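Long-range contacts in lovastatin nonaketide synthase, polyketide synthase component (Aspergillus terreus, PDB 7CPX), which builds the polyketide chain of the lovastatin precursor dihydromonacolin L on its carrier domain, consuming malonyl-CoA, S-adenosylmethionine and NADPH: residues F1858-V1863 with L2152-K2157; L2233-G2238 with S2282-D2287. The protein carries 2 engineered substitutions. All coordinates share one frame; numbering follows the deposited sequence.

Contact 1 (F1858-V1863 with L2152-K2157)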
ATOM      1  N   PHE A1858      57.597  -3.199 -10.090  1.00106.31           N
ATOM      2  CA  PHE A1858      58.935  -3.617  -9.679  1.00106.31           C
ATOM      3  C   PHE A1858      58.993  -3.947  -8.187  1.00106.31           C
ATOM      4  O   PHE A1858      59.689  -3.299  -7.402  1.00106.31           O
ATOM      5  CB  PHE A1858      59.961  -2.541 -10.041  1.00106.31           C
ATOM      6  CG  PHE A1858      59.746  -1.931 -11.397  1.00106.31           C
ATOM      7  CD1 PHE A1858      60.087  -2.623 -12.545  1.00106.31           C
ATOM      8  CD2 PHE A1858      59.204  -0.664 -11.521  1.00106.31           C
ATOM      9  CE1 PHE A1858      59.891  -2.063 -13.792  1.00106.31           C
ATOM     10  CE2 PHE A1858      59.004  -0.099 -12.765  1.00106.31           C
ATOM     11  CZ  PHE A1858      59.349  -0.799 -13.902  1.00106.31           C
ATOM     12  N   VAL A1859      58.241  -4.973  -7.802  1.00105.52           N
ATOM     13  CA  VAL A1859      58.377  -5.558  -6.470  1.00105.52           C
ATOM     14  C   VAL A1859      59.565  -6.513  -6.512  1.00105.52           C
ATOM     15  O   VAL A1859      59.571  -7.450  -7.324  1.00105.52           O
ATOM     16  CB  VAL A1859      57.090  -6.274  -6.031  1.00105.52           C
ATOM     17  CG1 VAL A1859      57.295  -6.948  -4.686  1.00105.52           C
ATOM     18  CG2 VAL A1859      55.940  -5.287  -5.959  1.00105.52           C
ATOM     19  N   PRO A1860      60.585  -6.330  -5.671  1.00109.01           N
ATOM     20  CA  PRO A1860      61.817  -7.114  -5.806  1.00109.01           C
ATOM     21  C   PRO A1860      61.750  -8.524  -5.240  1.00109.01           C
ATOM     22  O   PRO A1860      62.775  -9.211  -5.231  1.00109.01           O
ATOM     23  CB  PRO A1860      62.831  -6.267  -5.022  1.00109.01           C
ATOM     24  CG  PRO A1860      62.021  -5.643  -3.950  1.00109.01           C
ATOM     25  CD  PRO A1860      60.665  -5.376  -4.549  1.00109.01           C
ATOM     26  N   GLU A1861      60.592  -8.981  -4.773  1.00121.69           N
ATOM     27  CA  GLU A1861      60.482 -10.301  -4.155  1.00121.69           C
ATOM     28  C   GLU A1861      60.293 -11.345  -5.247  1.00121.69           C
ATOM     29  O   GLU A1861      59.179 -11.566  -5.729  1.00121.69           O
ATOM     30  CB  GLU A1861      59.331 -10.333  -3.155  1.00121.69           C
ATOM     31  CG  GLU A1861      59.000 -11.728  -2.647  1.00121.69           C
ATOM     32  CD  GLU A1861      60.226 -12.482  -2.174  1.00121.69           C
ATOM     33  OE1 GLU A1861      61.124 -11.848  -1.579  1.00121.69           O
ATOM     34  OE2 GLU A1861      60.298 -13.706  -2.407  1.00121.69           O
ATOM     35  N   SER A1862      61.389 -11.990  -5.644  1.00125.48           N
ATOM     36  CA  SER A1862      61.351 -13.090  -6.602  1.00125.48           C
ATOM     37  C   SER A1862      62.326 -14.183  -6.186  1.00125.48           C
ATOM     38  O   SER A1862      62.854 -14.920  -7.025  1.00125.48           O
ATOM     39  CB  SER A1862      61.660 -12.602  -8.016  1.00125.48           C
ATOM     40  OG  SER A1862      61.645 -13.679  -8.938  1.00125.48           O
ATOM     41  N   VAL A1863      62.578 -14.303  -4.881  1.00128.07           N
ATOM     42  CA  VAL A1863      63.485 -15.305  -4.333  1.00128.07           C
ATOM     43  C   VAL A1863      62.726 -16.377  -3.559  1.00128.07           C
ATOM     44  O   VAL A1863      62.885 -17.574  -3.820  1.00128.07           O
ATOM     45  CB  VAL A1863      64.578 -14.657  -3.448  1.00128.07           C
ATOM     46  CG1 VAL A1863      65.533 -13.846  -4.308  1.00128.07           C
ATOM     47  CG2 VAL A1863      63.972 -13.783  -2.351  1.00128.07           C
ATOM     48  N   LEU A2152      53.583  -3.378  -2.786  1.00100.31           N
ATOM     49  CA  LEU A2152      54.713  -2.581  -3.233  1.00100.31           C
ATOM     50  C   LEU A2152      56.004  -2.870  -2.485  1.00100.31           C
ATOM     51  O   LEU A2152      57.050  -2.336  -2.872  1.00100.31           O
ATOM     52  CB  LEU A2152      54.399  -1.086  -3.087  1.00100.31           C
ATOM     53  CG  LEU A2152      53.311  -0.533  -4.002  1.00100.31           C
ATOM     54  CD1 LEU A2152      52.904   0.841  -3.528  1.00100.31           C
ATOM     55  CD2 LEU A2152      53.802  -0.475  -5.433  1.00100.31           C
ATOM     56  N   PHE A2153      55.969  -3.688  -1.439  1.00100.17           N
ATOM     57  CA  PHE A2153      57.109  -3.861  -0.555  1.00100.17           C
ATOM     58  C   PHE A2153      57.323  -5.337  -0.255  1.00100.17           C
ATOM     59  O   PHE A2153      56.389  -6.141  -0.301  1.00100.17           O
ATOM     60  CB  PHE A2153      56.905  -3.081   0.745  1.00100.17           C
ATOM     61  CG  PHE A2153      56.650  -1.617   0.532  1.00100.17           C
ATOM     62  CD1 PHE A2153      57.688  -0.754   0.240  1.00100.17           C
ATOM     63  CD2 PHE A2153      55.368  -1.107   0.616  1.00100.17           C
ATOM     64  CE1 PHE A2153      57.454   0.591   0.040  1.00100.17           C
ATOM     65  CE2 PHE A2153      55.127   0.235   0.418  1.00100.17           C
ATOM     66  CZ  PHE A2153      56.172   1.088   0.129  1.00100.17           C
ATOM     67  N   ALA A2154      58.568  -5.678   0.061  1.00106.72           N
ATOM     68  CA  ALA A2154      58.947  -7.050   0.352  1.00106.72           C
ATOM     69  C   ALA A2154      58.829  -7.332   1.844  1.00106.72           C
ATOM     70  O   ALA A2154      59.105  -6.474   2.686  1.00106.72           O
ATOM     71  CB  ALA A2154      60.375  -7.328  -0.116  1.00106.72           C
ATOM     72  N   ALA A2155      58.413  -8.559   2.164  1.00108.57           N
ATOM     73  CA  ALA A2155      58.242  -8.963   3.552  1.00108.57           C
ATOM     74  C   ALA A2155      59.561  -9.273   4.245  1.00108.57           C
ATOM     75  O   ALA A2155      59.597  -9.332   5.478  1.00108.57           O
ATOM     76  CB  ALA A2155      57.331 -10.189   3.632  1.00108.57           C
ATOM     77  N   ASP A2156      60.641  -9.470   3.488  1.00112.48           N
ATOM     78  CA  ASP A2156      61.933  -9.857   4.042  1.00112.48           C
ATOM     79  C   ASP A2156      62.897  -8.680   4.139  1.00112.48           C
ATOM     80  O   ASP A2156      64.113  -8.864   4.033  1.00112.48           O
ATOM     81  CB  ASP A2156      62.551 -10.975   3.203  1.00112.48           C
ATOM     82  CG  ASP A2156      62.773 -10.567   1.759  1.00112.48           C
ATOM     83  OD1 ASP A2156      62.392  -9.435   1.393  1.00112.48           O
ATOM     84  OD2 ASP A2156      63.330 -11.378   0.989  1.00112.48           O
ATOM     85  N   LYS A2157      62.377  -7.472   4.340  1.00106.15           N
ATOM     86  CA  LYS A2157      63.207  -6.281   4.423  1.00106.15           C
ATOM     87  C   LYS A2157      62.608  -5.306   5.423  1.00106.15           C
ATOM     88  O   LYS A2157      61.388  -5.223   5.582  1.00106.15           O
ATOM     89  CB  LYS A2157      63.354  -5.603   3.057  1.00106.15           C
ATOM     90  CG  LYS A2157      64.303  -6.319   2.114  1.00106.15           C
ATOM     91  CD  LYS A2157      64.143  -5.832   0.685  1.00106.15           C
ATOM     92  CE  LYS A2157      65.211  -6.419  -0.222  1.00106.15           C
ATOM     93  NZ  LYS A2157      64.987  -6.073  -1.652  1.00106.15           N
TER
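The carboxylates of Glu1861 and Asp2156 come together with Glu1861 OE1 3.4 Å from Asp2156 OD2, their planes turned 75° apart. No hydrogen bond links these two oxygens; if both groups are charged they should repel, which may raise the proton affinity of one of them. Glu1861 has CG anti to its backbone N (chi1 170°), and a bend at chi2 (49°) sets CD, while its other oxygen, OE2, accepts the backbone N-H of Gln1865. Asp2156 OD2 also faces a methyl of Val1863, at 4.2 Å from CG2.

The contact sets the loop between strands 1849-1853 and 1869-1883 against the one that feeds strand 2158-2162, the first strand of the Rossmann-type sheet of the ketoreductase. Pro1860 crosses the end of Lys2157, its CG 3.8 Å from NZ; extended beyond CG, the lysine carries its ammonium past the proline to a salt bridge with Asp2287. Ala2154 CB sits 4.4 Å from Glu1861 CB, and Val1859 CG2 touches Leu2152 at CA. Phe2153 turns away from the loop 1858-1863: Leu2152 CB lies over one face of its ring, displaced toward the rim, and Tyr2159 meets the ring edge-to-face.

Contact 2 (L2233-G2238 with S2282-D2287)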
ATOM      1  N   LEU A2233      65.978  -7.921  12.970  1.00107.33           N
ATOM      2  CA  LEU A2233      65.160  -7.500  11.849  1.00107.33           C
ATOM      3  C   LEU A2233      65.889  -7.758  10.534  1.00107.33           C
ATOM      4  O   LEU A2233      67.121  -7.813  10.495  1.00107.33           O
ATOM      5  CB  LEU A2233      64.819  -6.021  11.972  1.00107.33           C
ATOM      6  CG  LEU A2233      64.261  -5.560  13.318  1.00107.33           C
ATOM      7  CD1 LEU A2233      64.080  -4.052  13.332  1.00107.33           C
ATOM      8  CD2 LEU A2233      62.947  -6.257  13.625  1.00107.33           C
ATOM      9  N   PRO A2234      65.155  -7.918   9.436  1.00105.16           N
ATOM     10  CA  PRO A2234      65.802  -8.108   8.135  1.00105.16           C
ATOM     11  C   PRO A2234      66.634  -6.897   7.756  1.00105.16           C
ATOM     12  O   PRO A2234      66.494  -5.823   8.360  1.00105.16           O
ATOM     13  CB  PRO A2234      64.620  -8.296   7.172  1.00105.16           C
ATOM     14  CG  PRO A2234      63.509  -8.765   8.023  1.00105.16           C
ATOM     15  CD  PRO A2234      63.694  -8.095   9.349  1.00105.16           C
ATOM     16  N   PRO A2235      67.513  -7.027   6.764  1.00106.22           N
ATOM     17  CA  PRO A2235      68.323  -5.878   6.348  1.00106.22           C
ATOM     18  C   PRO A2235      67.456  -4.751   5.811  1.00106.22           C
ATOM     19  O   PRO A2235      66.379  -4.975   5.255  1.00106.22           O
ATOM     20  CB  PRO A2235      69.230  -6.455   5.254  1.00106.22           C
ATOM     21  CG  PRO A2235      69.216  -7.929   5.476  1.00106.22           C
ATOM     22  CD  PRO A2235      67.859  -8.243   6.010  1.00106.22           C
ATOM     23  N   VAL A2236      67.944  -3.524   5.985  1.00105.28           N
ATOM     24  CA  VAL A2236      67.201  -2.355   5.532  1.00105.28           C
ATOM     25  C   VAL A2236      67.106  -2.389   4.015  1.00105.28           C
ATOM     26  O   VAL A2236      68.122  -2.322   3.310  1.00105.28           O
ATOM     27  CB  VAL A2236      67.864  -1.064   6.021  1.00105.28           C
ATOM     28  CG1 VAL A2236      67.063   0.140   5.570  1.00105.28           C
ATOM     29  CG2 VAL A2236      67.998  -1.076   7.534  1.00105.28           C
ATOM     30  N   GLY A2237      65.883  -2.491   3.505  1.00104.56           N
ATOM     31  CA  GLY A2237      65.642  -2.506   2.077  1.00104.56           C
ATOM     32  C   GLY A2237      65.124  -1.186   1.549  1.00104.56           C
ATOM     33  O   GLY A2237      64.943  -1.024   0.339  1.00104.56           O
ATOM     34  N   GLY A2238      64.872  -0.235   2.441  1.00102.03           N
ATOM     35  CA  GLY A2238      64.388   1.064   2.022  1.00102.03           C
ATOM     36  C   GLY A2238      64.395   2.039   3.174  1.00102.03           C
ATOM     37  O   GLY A2238      64.394   1.649   4.347  1.00102.03           O
ATOM     38  N   SER A2282      76.359  -4.172  -2.379  1.00117.29           N
ATOM     39  CA  SER A2282      75.965  -4.832  -1.145  1.00117.29           C
ATOM     40  C   SER A2282      74.884  -5.871  -1.425  1.00117.29           C
ATOM     41  O   SER A2282      74.148  -5.794  -2.411  1.00117.29           O
ATOM     42  CB  SER A2282      75.464  -3.806  -0.128  1.00117.29           C
ATOM     43  OG  SER A2282      74.366  -3.076  -0.643  1.00117.29           O
ATOM     44  N   SER A2283      74.805  -6.866  -0.541  1.00119.34           N
ATOM     45  CA  SER A2283      73.817  -7.927  -0.714  1.00119.34           C
ATOM     46  C   SER A2283      72.388  -7.407  -0.569  1.00119.34           C
ATOM     47  O   SER A2283      71.456  -8.021  -1.094  1.00119.34           O
ATOM     48  CB  SER A2283      74.066  -9.046   0.295  1.00119.34           C
ATOM     49  OG  SER A2283      73.954  -8.567   1.624  1.00119.34           O
ATOM     50  N   ASN A2284      72.195  -6.285   0.123  1.00113.63           N
ATOM     51  CA  ASN A2284      70.868  -5.746   0.425  1.00113.63           C
ATOM     52  C   ASN A2284      70.836  -4.262   0.076  1.00113.63           C
ATOM     53  O   ASN A2284      70.791  -3.402   0.961  1.00113.63           O
ATOM     54  CB  ASN A2284      70.491  -5.975   1.894  1.00113.63           C
ATOM     55  CG  ASN A2284      70.476  -7.450   2.283  1.00113.63           C
ATOM     56  OD1 ASN A2284      71.478  -7.970   2.758  1.00113.63           O
ATOM     57  ND2 ASN A2284      69.345  -8.128   2.077  1.00113.63           N
ATOM     58  N   PRO A2285      70.880  -3.928  -1.209  1.00111.44           N
ATOM     59  CA  PRO A2285      70.710  -2.529  -1.604  1.00111.44           C
ATOM     60  C   PRO A2285      69.295  -2.054  -1.324  1.00111.44           C
ATOM     61  O   PRO A2285      68.333  -2.825  -1.368  1.00111.44           O
ATOM     62  CB  PRO A2285      71.008  -2.543  -3.109  1.00111.44           C
ATOM     63  CG  PRO A2285      70.644  -3.920  -3.536  1.00111.44           C
ATOM     64  CD  PRO A2285      70.971  -4.824  -2.376  1.00111.44           C
ATOM     65  N   LEU A2286      69.172  -0.763  -1.026  1.00104.92           N
ATOM     66  CA  LEU A2286      67.866  -0.195  -0.727  1.00104.92           C
ATOM     67  C   LEU A2286      66.982  -0.233  -1.965  1.00104.92           C
ATOM     68  O   LEU A2286      67.386   0.203  -3.046  1.00104.92           O
ATOM     69  CB  LEU A2286      68.010   1.242  -0.230  1.00104.92           C
ATOM     70  CG  LEU A2286      68.816   1.458   1.051  1.00104.92           C
ATOM     71  CD1 LEU A2286      68.689   2.895   1.518  1.00104.92           C
ATOM     72  CD2 LEU A2286      68.364   0.510   2.142  1.00104.92           C
ATOM     73  N   ASP A2287      65.770  -0.767  -1.807  1.00106.01           N
ATOM     74  CA  ASP A2287      64.789  -0.687  -2.883  1.00106.01           C
ATOM     75  C   ASP A2287      64.432   0.760  -3.185  1.00106.01           C
ATOM     76  O   ASP A2287      64.109   1.097  -4.330  1.00106.01           O
ATOM     77  CB  ASP A2287      63.537  -1.477  -2.511  1.00106.01           C
ATOM     78  CG  ASP A2287      63.835  -2.925  -2.185  1.00106.01           C
ATOM     79  OD1 ASP A2287      64.813  -3.469  -2.739  1.00106.01           O
ATOM     80  OD2 ASP A2287      63.096  -3.517  -1.371  1.00106.01           O
TER
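Gly2237 and Leu2286 are the backbones' closest point, CA to CA 4.3 Å, where the two segments run in nearly the same direction, their touching parts only 19° apart. This is the entry to two adjacent parallel strands, 2236-2241 and 2288-2294, of the ketoreductase's Rossmann-type sheet; helix 2256-2276 joins them in a beta-alpha-beta crossover. On its other side, strand 2236-2241 is paired by backbone bonds from Gly2237 to Thr2158 and from Gly2238 to Leu2160, which makes it an inner strand. Toward the incoming loop, Gly2237 O accepts the backbone N-H of Asp2287, but the modelled separation is implausibly short and its exact value is doubtful.

Leu2286 and Val2236 lie side by side and point the same way, methyl against methyl, with Val2236 CG1 3.7 Å from Leu2286 CD2. The valine puts CG1 anti to its backbone N (chi1 -179°), on the side from which the leucine branch comes. Both side chains also touch Phe2277, so the three side chains meet where the loop after helix 2256-2276 passes the starts of both strands. The same Leu2286 CD2 reaches Gly2238 N at 3.6 Å. Asp2287 CB and CG lie alongside Gly2237 O, CB at 3.2 Å.

Nearer the surface, Pro2235 crosses Asn2284 obliquely. The CB-CG side of its ring rests on the amide, CB nearest Asn2284 CG and CG 3.4 Å from ND2. Ser2283 OG donates to Asn2284 OD1 at 2.8 Å, from 44° out of the carbonyl plane.

How the contacts relate
Contacts 1 and 2 have centres 11 Å apart and join through Lys2157 and Asp2287, whose NZ and OD1 form a salt bridge of 2.8 Å. Pro1860 packs on the same carboxylate, its CG 3.5 Å from Asp2287 OD2, and Pro2234 CB lies 3.7 Å from Lys2157 CA. Along the chain they are in series: the 2152-2157 segment of contact 1 leads into strand 2158-2162, which pairs with the strand that begins in contact 2. Three neighbouring strands are thus gathered at their starting ends. Neither contact reaches an annotated site; the NADP pocket draws on residues from 2163 onward, following the first of these strands.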